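Local structure of C-domain type II peptide synthetase (Streptomyces globisporus, 4ZNM) at residues Y46-A51 / L153-T158; A159-A164 / G308-F313; S325-V330 / A454-P459. The protein belongs to the condensation-domain family of nonribosomal peptide synthetases, whose members share the fold of the CoA-dependent acyltransferase clan. All blocks are in the same frame, centred on the assembly; numbering follows the deposited sequence.

Interaction 1: Y46-A51 / L153-T158; sequences YHIVGA and LIAHHT
Tyr46 and His157 lay their rings together in an offset stack, centroids 4.8 Å apart and planes turned by 24°, with His157 CG anti to its backbone N (chi1 -164°). His157 CB covers one face of the phenol, 3.4 Å from Tyr46 CE2. Water 1 links Tyr46 OH to His157 O, donating to the carbonyl, and sits over the centre of one imidazole face; Ile48 CB covers the opposite face nearer the rim. The backbone ties the same pair, with His157 N giving a nearly straight bond (170°) of 2.9 Å to Tyr46 O. Tyr46 O also hangs 3.1 Å above the plane of the His156 ring, over its centre.

Behind this end runs an antiparallel ladder, with Ile48 facing Ala155 and Gly50 facing Leu153 as hydrogen-bonded pairs. Between them Val49 and Ile154 lie side by side, CG1 to CG1 at 3.7 Å, and Ile154 CD1 sits over one face of the His47 ring, toward its rim, in a CH-pi contact. His47 is held through NE2 to Thr127 O and ND1 to Ser404 OG.

His156 and His157 open the HHxxxD signature of condensation domains. His156 pairs ND1 with Thr158 OG1 and NE2 with Gly43 O. The His157 ND1 bond to Ala160 O, with Tyr46 and Ile48 packed against the ring, probably holds the rotation of the imidazole, while the backbone bond holds the main chain at its base.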
loop_
_atom_site.group_PDB
_atom_site.type_symbol
_atom_site.label_atom_id
_atom_site.label_comp_id
_atom_site.label_asym_id
_atom_site.label_seq_id
_atom_site.Cartn_x
_atom_site.Cartn_y
_atom_site.Cartn_z
ATOM N N TYR A 46 -8.569 -5.819 -7.182
ATOM C CA TYR A 46 -7.964 -5.473 -5.892
ATOM C C TYR A 46 -6.621 -6.190 -5.812
ATOM O O TYR A 46 -6.464 -7.251 -5.187
ATOM C CB TYR A 46 -8.882 -5.833 -4.713
ATOM C CG TYR A 46 -8.358 -5.350 -3.416
ATOM C CD1 TYR A 46 -8.362 -3.990 -3.109
ATOM C CD2 TYR A 46 -7.854 -6.235 -2.485
ATOM C CE1 TYR A 46 -7.896 -3.522 -1.903
ATOM C CE2 TYR A 46 -7.354 -5.768 -1.270
ATOM C CZ TYR A 46 -7.393 -4.417 -0.991
ATOM O OH TYR A 46 -6.893 -3.936 0.198
ATOM N N HIS A 47 -5.652 -5.615 -6.527
ATOM C CA HIS A 47 -4.338 -6.199 -6.637
ATOM C C HIS A 47 -3.261 -5.170 -6.347
ATOM O O HIS A 47 -3.542 -3.990 -6.138
ATOM C CB HIS A 47 -4.122 -6.828 -8.029
ATOM C CG HIS A 47 -4.536 -5.958 -9.173
ATOM N ND1 HIS A 47 -4.096 -4.658 -9.320
ATOM C CD2 HIS A 47 -5.347 -6.210 -10.230
ATOM C CE1 HIS A 47 -4.617 -4.148 -10.426
ATOM N NE2 HIS A 47 -5.366 -5.074 -11.003
ATOM N N ILE A 48 -2.033 -5.654 -6.262
ATOM C CA ILE A 48 -0.891 -4.790 -6.031
ATOM C C ILE A 48 0.132 -5.151 -7.106
ATOM O O ILE A 48 0.321 -6.335 -7.400
ATOM C CB ILE A 48 -0.337 -4.963 -4.577
ATOM C CG1 ILE A 48 0.901 -4.108 -4.341
ATOM C CG2 ILE A 48 0.014 -6.434 -4.317
ATOM C CD1 ILE A 48 1.351 -4.121 -2.823
ATOM N N VAL A 49 0.768 -4.144 -7.703
ATOM C CA VAL A 49 1.709 -4.378 -8.803
ATOM C C VAL A 49 3.025 -3.765 -8.422
ATOM O O VAL A 49 3.066 -2.772 -7.728
ATOM C CB VAL A 49 1.239 -3.781 -10.149
ATOM C CG1 VAL A 49 -0.115 -4.290 -10.510
ATOM C CG2 VAL A 49 1.236 -2.248 -10.054
ATOM N N GLY A 50 4.104 -4.344 -8.921
ATOM C CA GLY A 50 5.419 -3.761 -8.742
ATOM C C GLY A 50 6.272 -4.093 -9.952
ATOM O O GLY A 50 5.997 -5.057 -10.701
ATOM N N ALA A 51 7.281 -3.268 -10.153
ATOM C CA ALA A 51 8.196 -3.434 -11.281
ATOM C C ALA A 51 9.628 -3.264 -10.833
ATOM O O ALA A 51 9.930 -2.383 -10.012
ATOM C CB ALA A 51 7.879 -2.434 -12.363
ATOM N N LEU A 153 5.459 -7.731 -11.547
ATOM C CA LEU A 153 4.660 -8.671 -10.801
ATOM C C LEU A 153 3.317 -8.076 -10.376
ATOM O O LEU A 153 3.195 -6.886 -10.019
ATOM C CB LEU A 153 5.429 -9.139 -9.576
ATOM C CG LEU A 153 6.830 -9.698 -9.837
ATOM C CD1 LEU A 153 7.422 -10.178 -8.489
ATOM C CD2 LEU A 153 6.780 -10.824 -10.876
ATOM N N ILE A 154 2.310 -8.926 -10.393
ATOM C CA ILE A 154 0.997 -8.552 -9.914
ATOM C C ILE A 154 0.452 -9.656 -9.042
ATOM O O ILE A 154 0.562 -10.832 -9.356
ATOM C CB ILE A 154 0.062 -8.251 -11.066
ATOM C CG1 ILE A 154 -1.304 -7.842 -10.523
ATOM C CG2 ILE A 154 -0.012 -9.425 -11.993
ATOM C CD1 ILE A 154 -2.230 -7.338 -11.606
ATOM N N ALA A 155 -0.120 -9.246 -7.921
ATOM C CA ALA A 155 -0.628 -10.180 -6.938
ATOM C C ALA A 155 -1.904 -9.632 -6.347
ATOM O O ALA A 155 -2.066 -8.415 -6.205
ATOM C CB ALA A 155 0.397 -10.390 -5.845
ATOM N N HIS A 156 -2.799 -10.529 -5.967
ATOM C CA HIS A 156 -4.018 -10.090 -5.346
ATOM C C HIS A 156 -3.692 -9.506 -3.980
ATOM O O HIS A 156 -2.885 -10.039 -3.216
ATOM C CB HIS A 156 -5.036 -11.216 -5.231
ATOM C CG HIS A 156 -6.431 -10.696 -5.144
ATOM N ND1 HIS A 156 -7.016 -10.311 -3.954
ATOM C CD2 HIS A 156 -7.329 -10.411 -6.116
ATOM C CE1 HIS A 156 -8.230 -9.837 -4.199
ATOM N NE2 HIS A 156 -8.440 -9.889 -5.504
ATOM N N HIS A 157 -4.327 -8.387 -3.681
ATOM C CA HIS A 157 -3.939 -7.582 -2.530
ATOM C C HIS A 157 -4.527 -8.126 -1.217
ATOM O O HIS A 157 -4.196 -7.633 -0.121
ATOM C CB HIS A 157 -4.340 -6.142 -2.838
ATOM C CG HIS A 157 -3.708 -5.105 -1.953
ATOM N ND1 HIS A 157 -2.669 -5.369 -1.079
ATOM C CD2 HIS A 157 -3.985 -3.791 -1.812
ATOM C CE1 HIS A 157 -2.338 -4.260 -0.444
ATOM N NE2 HIS A 157 -3.123 -3.287 -0.867
ATOM N N THR A 158 -5.390 -9.150 -1.318
ATOM C CA THR A 158 -5.749 -9.953 -0.138
ATOM C C THR A 158 -4.615 -10.901 0.247
ATOM O O THR A 158 -4.564 -11.379 1.378
ATOM C CB THR A 158 -7.047 -10.827 -0.358
ATOM O OG1 THR A 158 -6.864 -11.689 -1.497
ATOM C CG2 THR A 158 -8.303 -9.966 -0.538
HETATM O O HOH W 1 -5.084 -5.493 1.352
#

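Interaction 2: A159-A164 / G308-F313; sequences AADAWA and GSFINF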
loop_
_atom_site.group_PDB
_atom_site.type_symbol
_atom_site.label_atom_id
_atom_site.label_comp_id
_atom_site.label_asym_id
_atom_site.label_seq_id
_atom_site.Cartn_x
_atom_site.Cartn_y
_atom_site.Cartn_z
ATOM N N ALA A 159 -3.700 -11.149 -0.697
ATOM C CA ALA A 159 -2.635 -12.127 -0.544
ATOM C C ALA A 159 -1.268 -11.494 -0.240
ATOM O O ALA A 159 -0.391 -12.169 0.251
ATOM C CB ALA A 159 -2.527 -12.969 -1.822
ATOM N N ALA A 160 -1.083 -10.219 -0.568
ATOM C CA ALA A 160 0.221 -9.568 -0.464
ATOM C C ALA A 160 0.069 -8.085 -0.288
ATOM O O ALA A 160 -0.762 -7.461 -0.936
ATOM C CB ALA A 160 1.066 -9.871 -1.735
ATOM N N ASP A 161 0.852 -7.528 0.623
ATOM C CA ASP A 161 1.048 -6.089 0.731
ATOM C C ASP A 161 2.434 -5.660 0.166
ATOM O O ASP A 161 3.147 -6.476 -0.428
ATOM C CB ASP A 161 0.882 -5.644 2.198
ATOM C CG ASP A 161 1.806 -6.410 3.194
ATOM O OD1 ASP A 161 2.845 -6.994 2.784
ATOM O OD2 ASP A 161 1.491 -6.375 4.422
ATOM N N ALA A 162 2.785 -4.382 0.306
ATOM C CA ALA A 162 4.029 -3.870 -0.298
ATOM C C ALA A 162 5.247 -4.632 0.214
ATOM O O ALA A 162 6.114 -5.037 -0.569
ATOM C CB ALA A 162 4.178 -2.385 -0.056
ATOM N N TRP A 163 5.287 -4.897 1.507
ATOM C CA TRP A 163 6.425 -5.608 2.101
ATOM C C TRP A 163 6.510 -7.015 1.516
ATOM O O TRP A 163 7.600 -7.509 1.157
ATOM C CB TRP A 163 6.295 -5.637 3.639
ATOM C CG TRP A 163 7.375 -6.389 4.370
ATOM C CD1 TRP A 163 7.565 -7.723 4.383
ATOM C CD2 TRP A 163 8.376 -5.835 5.237
ATOM N NE1 TRP A 163 8.622 -8.046 5.184
ATOM C CE2 TRP A 163 9.141 -6.906 5.721
ATOM C CE3 TRP A 163 8.705 -4.539 5.634
ATOM C CZ2 TRP A 163 10.212 -6.728 6.592
ATOM C CZ3 TRP A 163 9.772 -4.360 6.494
ATOM C CH2 TRP A 163 10.515 -5.451 6.963
ATOM N N ALA A 164 5.355 -7.647 1.349
ATOM C CA ALA A 164 5.309 -8.984 0.750
ATOM C C ALA A 164 5.839 -8.994 -0.675
ATOM O O ALA A 164 6.453 -9.967 -1.089
ATOM C CB ALA A 164 3.868 -9.547 0.766
ATOM N N GLY A 308 1.955 -12.214 2.776
ATOM C CA GLY A 308 0.589 -12.013 3.215
ATOM C C GLY A 308 0.289 -10.512 3.235
ATOM O O GLY A 308 1.169 -9.696 2.975
ATOM N N SER A 309 -0.933 -10.138 3.554
ATOM C CA SER A 309 -1.270 -8.727 3.721
ATOM C C SER A 309 -1.498 -8.429 5.209
ATOM O O SER A 309 -2.519 -8.782 5.805
ATOM C CB SER A 309 -2.481 -8.381 2.861
ATOM O OG SER A 309 -2.705 -6.993 2.898
ATOM N N PHE A 310 -0.516 -7.749 5.790
ATOM C CA PHE A 310 -0.433 -7.489 7.221
ATOM C C PHE A 310 -0.928 -6.114 7.620
ATOM O O PHE A 310 -1.036 -5.827 8.800
ATOM C CB PHE A 310 1.042 -7.629 7.676
ATOM C CG PHE A 310 1.514 -9.050 7.754
ATOM C CD1 PHE A 310 1.667 -9.806 6.613
ATOM C CD2 PHE A 310 1.832 -9.619 8.969
ATOM C CE1 PHE A 310 2.112 -11.112 6.680
ATOM C CE2 PHE A 310 2.272 -10.920 9.040
ATOM C CZ PHE A 310 2.407 -11.670 7.899
ATOM N N ILE A 311 -1.154 -5.227 6.656
ATOM C CA ILE A 311 -1.310 -3.821 6.997
ATOM C C ILE A 311 -2.578 -3.618 7.836
ATOM O O ILE A 311 -3.526 -4.408 7.754
ATOM C CB ILE A 311 -1.317 -2.932 5.751
ATOM C CG1 ILE A 311 -2.399 -3.363 4.766
ATOM C CG2 ILE A 311 0.090 -2.919 5.114
ATOM C CD1 ILE A 311 -2.461 -2.461 3.517
ATOM N N ASN A 312 -2.587 -2.561 8.638
ATOM C CA ASN A 312 -3.673 -2.356 9.613
ATOM C C ASN A 312 -4.126 -0.884 9.636
ATOM O O ASN A 312 -3.339 0.035 9.775
ATOM C CB ASN A 312 -3.214 -2.818 10.987
ATOM C CG ASN A 312 -4.284 -2.674 12.043
ATOM O OD1 ASN A 312 -5.457 -3.035 11.831
ATOM N ND2 ASN A 312 -3.889 -2.144 13.190
ATOM N N PHE A 313 -5.413 -0.700 9.410
ATOM C CA PHE A 313 -6.086 0.598 9.429
ATOM C C PHE A 313 -5.987 1.174 10.841
ATOM O O PHE A 313 -6.385 0.522 11.803
ATOM C CB PHE A 313 -7.540 0.351 8.979
ATOM C CG PHE A 313 -8.357 1.571 8.681
ATOM C CD1 PHE A 313 -8.437 2.076 7.387
ATOM C CD2 PHE A 313 -9.126 2.161 9.688
ATOM C CE1 PHE A 313 -9.255 3.155 7.088
ATOM C CE2 PHE A 313 -9.942 3.242 9.404
ATOM C CZ PHE A 313 -10.009 3.734 8.092
#
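Gly308 meets Ala159 and Ala160 where the HHxxxD motif of the condensation domain, His156 to Asp161, runs into helix 162-180. Gly308 CA approaches Ala159 O at 3.1 Å in a CA-H...O contact. Its carbonyl turns back to the motif and takes the N-H of Asp161, with Asp161 N 3.2 Å from Gly308 O; the donor stands above the carbonyl plane. The same oxygen is touched by Ala160 CA and by a methyl group, Ala164 CB being 3.5 Å from Gly308 O. Gly308 O also lies 3.2 Å from Asp161 OD1, and two acceptors so near would be expected to repel. Partners of OD1 should offset this: Arg298, through a salt bridge, and the helix N-H of Ala164, a capping bond to Asp161 at the N-cap position.

Ser309 comes next and contributes mainly van der Waals contact. Its CB rests on the peptide leading into Asp161, and Ser309 OG lies 3.9 Å from Asp161 CB. A weak hydrogen bond joins this hydroxyl to His157 O.

The backbone N-H of Phe310 supplies the polar link from this loop to the aspartate side chain. Asp161 has CG between its own N and carbonyl carbon (chi1 55°), and OD2 receives Phe310 N. The Phe310 ring places an edge near OD2, its plane 41° from the carboxylate, and makes a cation-pi contact with Arg298. Arg298 thus faces both the aspartate and the Phe310 ring.

At Ile311, just before strand 312-319, the contact runs out with Ile311 CG2 3.8 Å from Asp161 OD2. The carboxylate oxygens divide their work: Ala164 N meets Asp161 OD1 nearly along its C-O axis at 3.0 Å, whereas Phe310 N reaches Asp161 OD2 at 2.8 Å from above the carboxylate plane.

Interaction 3: S325-V330 / A454-P459; sequences SFREVV and ARPDAP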
loop_
_atom_site.group_PDB
_atom_site.type_symbol
_atom_site.label_atom_id
_atom_site.label_comp_id
_atom_site.label_asym_id
_atom_site.label_seq_id
_atom_site.Cartn_x
_atom_site.Cartn_y
_atom_site.Cartn_z
ATOM N N SER A 325 2.262 27.160 14.946
ATOM C CA SER A 325 3.198 26.980 13.847
ATOM C C SER A 325 3.051 25.607 13.254
ATOM O O SER A 325 2.503 24.708 13.874
ATOM C CB SER A 325 4.629 27.153 14.340
ATOM O OG SER A 325 4.917 26.113 15.264
ATOM N N PHE A 326 3.579 25.429 12.057
ATOM C CA PHE A 326 3.653 24.102 11.499
ATOM C C PHE A 326 4.442 23.192 12.444
ATOM O O PHE A 326 4.085 22.037 12.654
ATOM C CB PHE A 326 4.301 24.146 10.130
ATOM C CG PHE A 326 4.476 22.795 9.524
ATOM C CD1 PHE A 326 3.374 22.092 9.085
ATOM C CD2 PHE A 326 5.715 22.220 9.407
ATOM C CE1 PHE A 326 3.501 20.854 8.541
ATOM C CE2 PHE A 326 5.842 20.964 8.847
ATOM C CZ PHE A 326 4.720 20.288 8.423
ATOM N N ARG A 327 5.527 23.709 13.018
ATOM C CA ARG A 327 6.344 22.867 13.884
ATOM C C ARG A 327 5.516 22.250 14.997
ATOM O O ARG A 327 5.699 21.076 15.349
ATOM C CB ARG A 327 7.517 23.653 14.481
ATOM C CG ARG A 327 8.449 22.785 15.332
ATOM C CD ARG A 327 9.594 23.568 15.903
ATOM N NE ARG A 327 10.364 24.247 14.863
ATOM C CZ ARG A 327 11.242 23.638 14.068
ATOM N NH1 ARG A 327 11.463 22.332 14.182
ATOM N NH2 ARG A 327 11.888 24.348 13.157
ATOM N N GLU A 328 4.587 23.018 15.549
ATOM C CA GLU A 328 3.731 22.488 16.610
ATOM C C GLU A 328 2.768 21.424 16.064
ATOM O O GLU A 328 2.461 20.455 16.754
ATOM C CB GLU A 328 2.952 23.622 17.297
ATOM C CG GLU A 328 3.811 24.433 18.219
ATOM C CD GLU A 328 3.087 25.613 18.888
ATOM O OE1 GLU A 328 1.833 25.645 18.928
ATOM O OE2 GLU A 328 3.803 26.521 19.377
ATOM N N VAL A 329 2.297 21.572 14.830
ATOM C CA VAL A 329 1.459 20.514 14.236
ATOM C C VAL A 329 2.253 19.198 14.176
ATOM O O VAL A 329 1.739 18.122 14.527
ATOM C CB VAL A 329 0.943 20.889 12.834
ATOM C CG1 VAL A 329 0.097 19.757 12.265
ATOM C CG2 VAL A 329 0.063 22.140 12.888
ATOM N N VAL A 330 3.509 19.284 13.738
ATOM C CA VAL A 330 4.339 18.092 13.583
ATOM C C VAL A 330 4.572 17.452 14.953
ATOM O O VAL A 330 4.510 16.228 15.101
ATOM C CB VAL A 330 5.684 18.424 12.883
ATOM C CG1 VAL A 330 6.535 17.165 12.703
ATOM C CG2 VAL A 330 5.434 19.049 11.534
ATOM N N ALA A 454 9.519 25.293 4.557
ATOM C CA ALA A 454 10.254 26.544 4.338
ATOM C C ALA A 454 10.093 27.515 5.515
ATOM O O ALA A 454 11.051 28.180 5.895
ATOM C CB ALA A 454 9.798 27.207 3.046
ATOM N N ARG A 455 8.893 27.610 6.092
ATOM C CA ARG A 455 8.688 28.521 7.219
ATOM C C ARG A 455 7.954 27.842 8.370
ATOM O O ARG A 455 6.840 28.222 8.719
ATOM C CB ARG A 455 7.927 29.762 6.755
ATOM C CG ARG A 455 8.757 30.723 5.904
ATOM C CD ARG A 455 7.890 31.674 5.065
ATOM N NE ARG A 455 7.022 30.954 4.133
ATOM C CZ ARG A 455 7.405 30.485 2.945
ATOM N NH1 ARG A 455 8.654 30.654 2.516
ATOM N NH2 ARG A 455 6.533 29.839 2.179
ATOM N N PRO A 456 8.600 26.844 8.981
ATOM C CA PRO A 456 7.953 25.962 9.962
ATOM C C PRO A 456 7.587 26.641 11.279
ATOM O O PRO A 456 6.784 26.091 12.036
ATOM C CB PRO A 456 9.009 24.875 10.192
ATOM C CG PRO A 456 10.333 25.568 9.905
ATOM C CD PRO A 456 10.008 26.474 8.743
ATOM N N ASP A 457 8.178 27.794 11.572
ATOM C CA ASP A 457 7.923 28.443 12.865
ATOM C C ASP A 457 7.030 29.685 12.712
ATOM O O ASP A 457 6.680 30.357 13.700
ATOM C CB ASP A 457 9.252 28.780 13.548
ATOM C CG ASP A 457 10.032 27.520 13.959
ATOM O OD1 ASP A 457 9.665 26.887 14.978
ATOM O OD2 ASP A 457 10.989 27.134 13.251
ATOM N N ALA A 458 6.616 29.948 11.473
ATOM C CA ALA A 458 5.667 31.019 11.187
ATOM C C ALA A 458 4.247 30.627 11.600
ATOM O O ALA A 458 3.936 29.447 11.671
ATOM C CB ALA A 458 5.699 31.355 9.717
ATOM N N PRO A 459 3.364 31.620 11.836
ATOM C CA PRO A 459 1.974 31.329 12.233
ATOM C C PRO A 459 1.198 30.557 11.181
ATOM O O PRO A 459 1.219 30.951 10.017
ATOM C CB PRO A 459 1.356 32.710 12.414
ATOM C CG PRO A 459 2.511 33.667 12.480
ATOM C CD PRO A 459 3.588 33.063 11.658
HETATM O O HOH W 2 4.333 27.511 10.084
#
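Pro456 O meets Arg327 N in the first turn of helix 326-335, and this is the close-fitting half of the contact. Arg327 N donates in the carbonyl plane, 2.9 Å from Pro456 O. Ser325 CB packs on the same carbonyl, 3.3 Å from Pro456 O. Ser325 CA makes a CA-H...O contact with Ala458 O. Phe326 offers its ring edge to Pro456, CD2 to CB at 4.3 Å, then leads away to Thr271 and Ala274 of helix 268-284. Water 2 fills in beside it, accepting from Phe326 N and donating to Arg455 O.

The outer side is a salt bridge at the surface. Arg327 grips the exposed Asp457 side-on, NE to OD1 at 2.7 Å and NH2 to OD2 at 2.9 Å, both nearly straight and both on the syn sides of the carboxylate. The oxygens lie in the guanidinium plane, and the two flat groups are 23° apart. A bend at chi3 (-56°) swings NE round to the carboxylate. Both residues also touch a crystal neighbour, which may influence their pose.

Ser325 caps the helix, its OG accepting from Glu328 N at 3.1 Å. The whole is a serine N-cap met by a type I beta turn, Arg455 to Ala458, that follows helix 435-454 and lends a carbonyl to a first-turn N-H.

Overall arrangement
Interactions 1 and 2 are contiguous: their centres are 10 Å apart, and Ile48 CD1 of the first packs 3.5 Å from Asp161 C of the second. The HHxxxD motif is shared between them, both histidines in 153-158 and the aspartate in 159-164, joined by the turn from strand 148-156 into helix 162-180. A bound sodium ion lies about 6 Å from the His156 side chain. Interaction 3 is remote, its centre 38 Å from that of interaction 1 and 34 Å from that of interaction 2. Its link to interaction 2 is along the chain, strand 312-319 leading on to helix 326-335.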